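Local coordinates for protein endoglucanase (Thermotoga maritima, PDB 1VHO) that probably acts as a metal-dependent aminopeptidase of the M42 family, a class that binds two divalent metal cations per subunit, at residues F73-L85 against E135-V149. Numbering follows the deposited sequence.
Unlike the reference sequence in segment 135-149: Gly146 (reference Asp). With SO4 (sulfate ion), chain E.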
ATOM      1  N   PHE A  73     -10.676  -1.979 -11.731  1.00 17.03           N
ATOM      2  CA  PHE A  73     -11.237  -2.645 -12.918  1.00 16.19           C
ATOM      3  C   PHE A  73     -11.582  -1.576 -13.956  1.00 17.22           C
ATOM      4  O   PHE A  73     -11.851  -0.417 -13.628  1.00 16.97           O
ATOM      5  CB  PHE A  73     -12.588  -3.351 -12.578  1.00 15.82           C
ATOM      6  CG  PHE A  73     -12.520  -4.327 -11.453  1.00 19.20           C
ATOM      7  CD1 PHE A  73     -12.224  -5.650 -11.658  1.00 22.26           C
ATOM      8  CD2 PHE A  73     -12.782  -3.893 -10.149  1.00 21.70           C
ATOM      9  CE1 PHE A  73     -12.157  -6.558 -10.594  1.00 27.31           C
ATOM     10  CE2 PHE A  73     -12.682  -4.783  -9.089  1.00 26.58           C
ATOM     11  CZ  PHE A  73     -12.401  -6.122  -9.300  1.00 25.02           C
ATOM     12  N   VAL A  74     -11.573  -1.987 -15.222  1.00 15.42           N
ATOM     13  CA  VAL A  74     -11.982  -1.077 -16.284  1.00 15.16           C
ATOM     14  C   VAL A  74     -13.180  -1.690 -17.006  1.00 16.78           C
ATOM     15  O   VAL A  74     -13.228  -2.931 -17.122  1.00 18.73           O
ATOM     16  CB  VAL A  74     -10.805  -0.834 -17.285  1.00 18.43           C
ATOM     17  CG1 VAL A  74     -10.309  -2.141 -17.886  1.00 17.77           C
ATOM     18  CG2 VAL A  74     -11.272   0.146 -18.350  1.00 16.06           C
ATOM     19  N   VAL A  75     -14.138  -0.891 -17.424  1.00 16.68           N
ATOM     20  CA  VAL A  75     -15.286  -1.440 -18.162  1.00 18.08           C
ATOM     21  C   VAL A  75     -14.701  -1.791 -19.565  1.00 19.05           C
ATOM     22  O   VAL A  75     -14.155  -0.883 -20.202  1.00 20.57           O
ATOM     23  CB  VAL A  75     -16.409  -0.419 -18.305  1.00 20.77           C
ATOM     24  CG1 VAL A  75     -17.494  -0.913 -19.245  1.00 19.63           C
ATOM     25  CG2 VAL A  75     -17.017  -0.151 -16.898  1.00 22.09           C
ATOM     26  N   SER A  76     -14.717  -3.053 -19.918  1.00 21.43           N
ATOM     27  CA  SER A  76     -14.127  -3.412 -21.218  1.00 24.24           C
ATOM     28  C   SER A  76     -15.182  -3.613 -22.286  1.00 27.74           C
ATOM     29  O   SER A  76     -14.867  -3.564 -23.472  1.00 26.01           O
ATOM     30  CB  SER A  76     -13.342  -4.720 -21.038  1.00 23.89           C
ATOM     31  OG  SER A  76     -14.218  -5.677 -20.480  1.00 27.56           O
ATOM     32  N   LYS A  77     -16.427  -3.829 -21.880  1.00 27.19           N
ATOM     33  CA  LYS A  77     -17.475  -4.096 -22.857  1.00 32.41           C
ATOM     34  C   LYS A  77     -18.841  -3.785 -22.288  1.00 33.43           C
ATOM     35  O   LYS A  77     -19.080  -4.046 -21.098  1.00 30.65           O
ATOM     36  CB  LYS A  77     -17.370  -5.605 -23.174  1.00 35.41           C
ATOM     37  CG  LYS A  77     -18.387  -6.157 -24.134  1.00 43.81           C
ATOM     38  CD  LYS A  77     -18.041  -7.592 -24.554  1.00 45.08           C
ATOM     39  CE  LYS A  77     -18.061  -8.515 -23.348  1.00 49.98           C
ATOM     40  NZ  LYS A  77     -18.316  -9.941 -23.706  1.00 50.85           N
ATOM     41  N   VAL A  78     -19.660  -3.135 -23.108  1.00 34.63           N
ATOM     42  CA  VAL A  78     -21.025  -2.825 -22.693  1.00 38.67           C
ATOM     43  C   VAL A  78     -21.972  -3.543 -23.664  1.00 40.90           C
ATOM     44  O   VAL A  78     -22.058  -3.099 -24.804  1.00 41.38           O
ATOM     45  CB  VAL A  78     -21.311  -1.331 -22.639  1.00 39.29           C
ATOM     46  CG1 VAL A  78     -22.812  -1.043 -22.560  1.00 44.13           C
ATOM     47  CG2 VAL A  78     -20.612  -0.688 -21.444  1.00 41.41           C
ATOM     48  N   GLU A  79     -22.492  -4.719 -23.286  1.00 42.59           N
ATOM     49  CA  GLU A  79     -23.405  -5.434 -24.174  1.00 42.02           C
ATOM     50  C   GLU A  79     -24.764  -5.667 -23.521  1.00 40.08           C
ATOM     51  O   GLU A  79     -24.902  -6.316 -22.481  1.00 40.88           O
ATOM     52  CB  GLU A  79     -22.842  -6.716 -24.736  1.00 47.84           C
ATOM     53  CG  GLU A  79     -22.469  -7.827 -23.789  1.00 53.38           C
ATOM     54  CD  GLU A  79     -21.383  -8.732 -24.342  1.00 58.21           C
ATOM     55  OE1 GLU A  79     -20.845  -9.571 -23.581  1.00 61.54           O
ATOM     56  OE2 GLU A  79     -21.060  -8.618 -25.544  1.00 60.44           O
ATOM     57  N   GLY A  80     -25.790  -5.153 -24.196  1.00 38.17           N
ATOM     58  CA  GLY A  80     -27.158  -5.297 -23.648  1.00 35.33           C
ATOM     59  C   GLY A  80     -27.160  -4.556 -22.306  1.00 32.66           C
ATOM     60  O   GLY A  80     -26.593  -3.479 -22.181  1.00 30.02           O
ATOM     61  N   GLN A  81     -27.774  -5.164 -21.279  1.00 31.54           N
ATOM     62  CA  GLN A  81     -27.776  -4.478 -19.988  1.00 29.44           C
ATOM     63  C   GLN A  81     -26.573  -4.846 -19.141  1.00 28.26           C
ATOM     64  O   GLN A  81     -26.504  -4.424 -17.977  1.00 28.24           O
ATOM     65  CB  GLN A  81     -29.080  -4.774 -19.232  1.00 31.49           C
ATOM     66  CG  GLN A  81     -29.219  -6.188 -18.770  1.00 25.69           C
ATOM     67  CD  GLN A  81     -30.588  -6.535 -18.211  1.00 29.28           C
ATOM     68  OE1 GLN A  81     -31.352  -7.165 -18.941  1.00 24.39           O
ATOM     69  NE2 GLN A  81     -30.902  -6.256 -16.945  1.00 24.69           N
ATOM     70  N   PHE A  82     -25.591  -5.593 -19.654  1.00 26.62           N
ATOM     71  CA  PHE A  82     -24.465  -5.985 -18.817  1.00 25.80           C
ATOM     72  C   PHE A  82     -23.128  -5.384 -19.213  1.00 27.68           C
ATOM     73  O   PHE A  82     -22.679  -5.434 -20.368  1.00 27.85           O
ATOM     74  CB  PHE A  82     -24.364  -7.512 -18.706  1.00 24.45           C
ATOM     75  CG  PHE A  82     -25.646  -8.175 -18.267  1.00 25.32           C
ATOM     76  CD1 PHE A  82     -26.109  -8.069 -16.965  1.00 24.11           C
ATOM     77  CD2 PHE A  82     -26.420  -8.896 -19.182  1.00 25.29           C
ATOM     78  CE1 PHE A  82     -27.294  -8.639 -16.560  1.00 25.91           C
ATOM     79  CE2 PHE A  82     -27.612  -9.463 -18.791  1.00 24.42           C
ATOM     80  CZ  PHE A  82     -28.062  -9.356 -17.476  1.00 28.91           C
ATOM     81  N   ALA A  83     -22.468  -4.717 -18.262  1.00 25.74           N
ATOM     82  CA  ALA A  83     -21.129  -4.162 -18.533  1.00 22.81           C
ATOM     83  C   ALA A  83     -20.115  -5.150 -17.948  1.00 24.56           C
ATOM     84  O   ALA A  83     -20.204  -5.562 -16.767  1.00 24.31           O
ATOM     85  CB  ALA A  83     -20.910  -2.799 -17.947  1.00 19.74           C
ATOM     86  N   ARG A  84     -19.108  -5.497 -18.742  1.00 22.33           N
ATOM     87  CA  ARG A  84     -18.082  -6.416 -18.279  1.00 22.16           C
ATOM     88  C   ARG A  84     -16.887  -5.638 -17.690  1.00 20.44           C
ATOM     89  O   ARG A  84     -16.546  -4.613 -18.258  1.00 23.46           O
ATOM     90  CB  ARG A  84     -17.553  -7.264 -19.473  1.00 27.10           C
ATOM     91  CG  ARG A  84     -16.310  -8.039 -19.037  1.00 30.71           C
ATOM     92  CD  ARG A  84     -15.681  -8.788 -20.190  1.00 39.56           C
ATOM     93  NE  ARG A  84     -16.373 -10.054 -20.451  1.00 46.49           N
ATOM     94  CZ  ARG A  84     -16.195 -10.723 -21.589  1.00 50.64           C
ATOM     95  NH1 ARG A  84     -15.374 -10.241 -22.528  1.00 49.68           N
ATOM     96  NH2 ARG A  84     -16.852 -11.856 -21.780  1.00 52.24           N
ATOM     97  N   LEU A  85     -16.322  -6.106 -16.586  1.00 20.99           N
ATOM     98  CA  LEU A  85     -15.186  -5.422 -15.977  1.00 23.52           C
ATOM     99  C   LEU A  85     -13.927  -6.300 -16.033  1.00 23.65           C
ATOM    100  O   LEU A  85     -14.051  -7.491 -15.742  1.00 25.64           O
ATOM    101  CB  LEU A  85     -15.429  -5.162 -14.476  1.00 22.86           C
ATOM    102  CG  LEU A  85     -16.644  -4.300 -14.110  1.00 28.72           C
ATOM    103  CD1 LEU A  85     -16.709  -4.130 -12.581  1.00 30.47           C
ATOM    104  CD2 LEU A  85     -16.548  -2.940 -14.766  1.00 26.13           C
ATOM    105  N   GLU A 135     -17.165 -14.379 -15.813  1.00 43.13           N
ATOM    106  CA  GLU A 135     -17.101 -12.957 -16.061  1.00 40.14           C
ATOM    107  C   GLU A 135     -17.478 -12.077 -14.861  1.00 35.14           C
ATOM    108  O   GLU A 135     -18.345 -12.367 -14.054  1.00 35.13           O
ATOM    109  CB  GLU A 135     -18.002 -12.526 -17.214  1.00 42.78           C
ATOM    110  CG  GLU A 135     -17.846 -13.301 -18.501  1.00 48.05           C
ATOM    111  CD  GLU A 135     -18.891 -12.868 -19.520  1.00 52.14           C
ATOM    112  OE1 GLU A 135     -19.837 -13.647 -19.756  1.00 54.76           O
ATOM    113  OE2 GLU A 135     -18.755 -11.746 -20.068  1.00 54.01           O
ATOM    114  N   ILE A 136     -16.785 -10.948 -14.823  1.00 32.09           N
ATOM    115  CA  ILE A 136     -17.023  -9.928 -13.784  1.00 28.28           C
ATOM    116  C   ILE A 136     -17.958  -8.908 -14.443  1.00 24.80           C
ATOM    117  O   ILE A 136     -17.553  -8.329 -15.431  1.00 22.99           O
ATOM    118  CB  ILE A 136     -15.719  -9.174 -13.457  1.00 30.28           C
ATOM    119  CG1 ILE A 136     -14.625 -10.186 -13.093  1.00 31.02           C
ATOM    120  CG2 ILE A 136     -15.926  -8.173 -12.316  1.00 25.04           C
ATOM    121  CD1 ILE A 136     -15.059 -11.156 -12.040  1.00 33.46           C
ATOM    122  N   PHE A 137     -19.161  -8.722 -13.918  1.00 22.29           N
ATOM    123  CA  PHE A 137     -20.043  -7.768 -14.579  1.00 20.29           C
ATOM    124  C   PHE A 137     -20.908  -6.993 -13.596  1.00 17.96           C
ATOM    125  O   PHE A 137     -21.017  -7.358 -12.436  1.00 19.74           O
ATOM    126  CB  PHE A 137     -21.017  -8.533 -15.535  1.00 19.10           C
ATOM    127  CG  PHE A 137     -22.050  -9.362 -14.864  1.00 20.57           C
ATOM    128  CD1 PHE A 137     -23.328  -8.864 -14.609  1.00 21.80           C
ATOM    129  CD2 PHE A 137     -21.773 -10.657 -14.430  1.00 21.13           C
ATOM    130  CE1 PHE A 137     -24.271  -9.630 -13.963  1.00 22.29           C
ATOM    131  CE2 PHE A 137     -22.708 -11.444 -13.787  1.00 21.38           C
ATOM    132  CZ  PHE A 137     -23.981 -10.914 -13.541  1.00 21.32           C
ATOM    133  N   VAL A 138     -21.533  -5.943 -14.112  1.00 18.68           N
ATOM    134  CA  VAL A 138     -22.508  -5.178 -13.331  1.00 16.57           C
ATOM    135  C   VAL A 138     -23.727  -5.031 -14.250  1.00 19.33           C
ATOM    136  O   VAL A 138     -23.519  -5.060 -15.489  1.00 19.14           O
ATOM    137  CB  VAL A 138     -22.047  -3.842 -12.792  1.00 19.94           C
ATOM    138  CG1 VAL A 138     -20.982  -4.102 -11.700  1.00 16.31           C
ATOM    139  CG2 VAL A 138     -21.541  -2.870 -13.842  1.00 19.25           C
ATOM    140  N   ASP A 139     -24.909  -5.041 -13.675  1.00 17.46           N
ATOM    141  CA  ASP A 139     -26.171  -4.911 -14.412  1.00 17.50           C
ATOM    142  C   ASP A 139     -26.467  -3.419 -14.559  1.00 19.75           C
ATOM    143  O   ASP A 139     -26.795  -2.746 -13.572  1.00 18.21           O
ATOM    144  CB  ASP A 139     -27.278  -5.657 -13.655  1.00 18.62           C
ATOM    145  CG  ASP A 139     -28.610  -5.743 -14.398  1.00 19.03           C
ATOM    146  OD1 ASP A 139     -28.927  -4.818 -15.169  1.00 17.89           O
ATOM    147  OD2 ASP A 139     -29.331  -6.724 -14.129  1.00 18.58           O
ATOM    148  N   LEU A 140     -26.301  -2.891 -15.752  1.00 19.25           N
ATOM    149  CA  LEU A 140     -26.496  -1.486 -16.100  1.00 23.04           C
ATOM    150  C   LEU A 140     -27.874  -0.934 -15.877  1.00 26.10           C
ATOM    151  O   LEU A 140     -28.038   0.283 -15.669  1.00 24.79           O
ATOM    152  CB  LEU A 140     -26.101  -1.250 -17.558  1.00 28.70           C
ATOM    153  CG  LEU A 140     -24.679  -0.807 -17.884  1.00 35.45           C
ATOM    154  CD1 LEU A 140     -23.670  -1.158 -16.804  1.00 36.10           C
ATOM    155  CD2 LEU A 140     -24.263  -1.396 -19.228  1.00 35.64           C
ATOM    156  N   SER A 141     -28.910  -1.788 -15.808  1.00 25.27           N
ATOM    157  CA  SER A 141     -30.255  -1.295 -15.574  1.00 26.71           C
ATOM    158  C   SER A 141     -30.375  -0.775 -14.149  1.00 28.99           C
ATOM    159  O   SER A 141     -31.387  -0.144 -13.824  1.00 31.76           O
ATOM    160  CB  SER A 141     -31.292  -2.393 -15.865  1.00 22.10           C
ATOM    161  OG  SER A 141     -31.189  -3.382 -14.883  1.00 24.44           O
ATOM    162  N   LEU A 142     -29.426  -1.083 -13.270  1.00 28.43           N
ATOM    163  CA  LEU A 142     -29.386  -0.627 -11.906  1.00 28.49           C
ATOM    164  C   LEU A 142     -28.653   0.708 -11.753  1.00 31.43           C
ATOM    165  O   LEU A 142     -28.677   1.261 -10.648  1.00 32.22           O
ATOM    166  CB  LEU A 142     -28.713  -1.649 -10.976  1.00 25.27           C
ATOM    167  CG  LEU A 142     -29.491  -2.968 -10.807  1.00 25.02           C
ATOM    168  CD1 LEU A 142     -28.713  -4.008 -10.051  1.00 22.96           C
ATOM    169  CD2 LEU A 142     -30.848  -2.742 -10.153  1.00 28.77           C
ATOM    170  N   CYS A 143     -27.997   1.232 -12.772  1.00 33.49           N
ATOM    171  CA  CYS A 143     -27.296   2.497 -12.592  1.00 38.15           C
ATOM    172  C   CYS A 143     -28.192   3.706 -12.850  1.00 39.46           C
ATOM    173  O   CYS A 143     -29.131   3.657 -13.618  1.00 37.87           O
ATOM    174  CB  CYS A 143     -26.058   2.672 -13.466  1.00 42.19           C
ATOM    175  SG  CYS A 143     -25.083   1.251 -13.805  1.00 38.31           S
ATOM    176  N   GLU A 144     -27.708   4.821 -12.289  1.00 41.44           N
ATOM    177  CA  GLU A 144     -28.449   6.076 -12.432  1.00 45.21           C
ATOM    178  C   GLU A 144     -28.432   6.531 -13.878  1.00 45.80           C
ATOM    179  O   GLU A 144     -29.478   6.846 -14.455  1.00 47.86           O
ATOM    180  CB  GLU A 144     -27.852   7.126 -11.495  1.00 47.96           C
ATOM    181  CG  GLU A 144     -27.958   6.692 -10.025  1.00 53.52           C
ATOM    182  CD  GLU A 144     -29.412   6.475  -9.634  1.00 57.05           C
ATOM    183  OE1 GLU A 144     -29.726   5.372  -9.128  1.00 60.49           O
ATOM    184  OE2 GLU A 144     -30.228   7.390  -9.861  1.00 57.48           O
ATOM    185  N   ARG A 145     -27.239   6.640 -14.428  1.00 44.84           N
ATOM    186  CA  ARG A 145     -27.005   7.054 -15.789  1.00 44.81           C
ATOM    187  C   ARG A 145     -25.991   6.097 -16.421  1.00 44.57           C
ATOM    188  O   ARG A 145     -25.613   5.096 -15.804  1.00 44.96           O
ATOM    189  CB  ARG A 145     -26.490   8.478 -15.918  1.00 47.76           C
ATOM    190  CG  ARG A 145     -26.901   9.509 -14.924  1.00 50.73           C
ATOM    191  CD  ARG A 145     -27.400  10.802 -15.455  1.00 55.49           C
ATOM    192  NE  ARG A 145     -26.761  11.394 -16.615  1.00 58.22           N
ATOM    193  CZ  ARG A 145     -26.633  12.725 -16.731  1.00 59.56           C
ATOM    194  NH1 ARG A 145     -27.091  13.507 -15.755  1.00 59.33           N
ATOM    195  NH2 ARG A 145     -26.056  13.264 -17.790  1.00 59.24           N
ATOM    196  N   GLY A 146     -25.471   6.449 -17.587  1.00 43.40           N
ATOM    197  CA  GLY A 146     -24.516   5.586 -18.244  1.00 42.05           C
ATOM    198  C   GLY A 146     -23.271   5.227 -17.429  1.00 41.21           C
ATOM    199  O   GLY A 146     -22.972   5.542 -16.285  1.00 40.53           O
ATOM    200  N   VAL A 147     -22.551   4.315 -18.030  1.00 39.20           N
ATOM    201  CA  VAL A 147     -21.271   3.743 -17.679  1.00 36.51           C
ATOM    202  C   VAL A 147     -20.686   3.508 -19.084  1.00 35.96           C
ATOM    203  O   VAL A 147     -21.538   3.273 -19.982  1.00 36.40           O
ATOM    204  CB  VAL A 147     -21.335   2.523 -16.801  1.00 38.51           C
ATOM    205  CG1 VAL A 147     -20.151   1.585 -16.998  1.00 39.67           C
ATOM    206  CG2 VAL A 147     -21.381   2.893 -15.309  1.00 37.58           C
ATOM    207  N   ARG A 148     -19.427   3.770 -19.337  1.00 32.12           N
ATOM    208  CA  ARG A 148     -18.897   3.576 -20.686  1.00 30.92           C
ATOM    209  C   ARG A 148     -17.625   2.742 -20.663  1.00 28.45           C
ATOM    210  O   ARG A 148     -16.918   2.663 -19.664  1.00 24.58           O
ATOM    211  CB  ARG A 148     -18.494   4.913 -21.324  1.00 34.57           C
ATOM    212  CG  ARG A 148     -19.590   5.899 -21.654  1.00 38.81           C
ATOM    213  CD  ARG A 148     -19.172   7.298 -21.233  1.00 44.93           C
ATOM    214  NE  ARG A 148     -17.933   7.779 -21.821  1.00 48.12           N
ATOM    215  CZ  ARG A 148     -16.922   8.347 -21.177  1.00 48.95           C
ATOM    216  NH1 ARG A 148     -16.933   8.527 -19.861  1.00 44.46           N
ATOM    217  NH2 ARG A 148     -15.847   8.773 -21.839  1.00 50.79           N
ATOM    218  N   VAL A 149     -17.299   2.222 -21.852  1.00 25.12           N
ATOM    219  CA  VAL A 149     -16.067   1.465 -21.998  1.00 25.16           C
ATOM    220  C   VAL A 149     -14.954   2.411 -21.552  1.00 22.89           C
ATOM    221  O   VAL A 149     -15.013   3.575 -21.936  1.00 23.82           O
ATOM    222  CB  VAL A 149     -15.890   0.984 -23.449  1.00 26.65           C
ATOM    223  CG1 VAL A 149     -14.454   0.561 -23.718  1.00 28.32           C
ATOM    224  CG2 VAL A 149     -16.816  -0.232 -23.682  1.00 24.73           C
TER
HETATM  225  S   SO4 E 353     -25.477   9.594 -19.770  1.00 79.18           S
HETATM  226  O1  SO4 E 353     -25.380   9.637 -18.279  1.00 80.03           O
HETATM  227  O2  SO4 E 353     -24.232   8.968 -20.326  1.00 79.37           O
HETATM  228  O3  SO4 E 353     -26.676   8.787 -20.151  1.00 79.85           O
HETATM  229  O4  SO4 E 353     -25.620  10.993 -20.285  1.00 79.63           O
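Ala83 and Val138 face each other as a hydrogen-bonded pair where strand 137-139 adds itself, antiparallel, to the outer side of the 73-79/82-85 beta hairpin, closing one edge of a six-stranded antiparallel sheet that stands apart from the large mixed sheet of this M42 peptidase fold. The example illustrates how an edge strand has its polar groups matched at both ends. In the middle, Ala83 N donates to Val138 O and Val138 N returns to Ala83 O, each at 3.0 Å; Leu85 N reaches Ile136 O at one end, and Leu140 N meets Gln81 O (2.7 Å) at the other.

At the last residue of the strand, Asp139 OD1 gathers three donors. Gln81 NE2 comes to its syn side in a nearly straight bond (3.0 Å, 176°), while Ser141 N, arriving on the anti side, closes an Asx turn and Ser141 OG approaches from above the carboxylate plane; OD2 is taken by Ala118 N. CG lies anti to the backbone N (chi1 -173°), which carries the carboxylate toward these groups. A leucine in its place would probably leave the Gln81 amide and both Ser141 donors without the oxygen they share, and Ala118 N without its own, and free the Ser141 turn to shift.

At the far end Glu135 OE2 takes a salt bridge from Arg84 NH2 (2.6 Å) and a weak bond from NE, its other oxygen being held by Thr132 N. Lys77 lays CE over one face of that guanidinium, its NZ paired with Glu79 OE1. On the opposite face of the sheet from Arg84, Leu140 CD1 presses against Ala83 CB at a tight 3.4 Å.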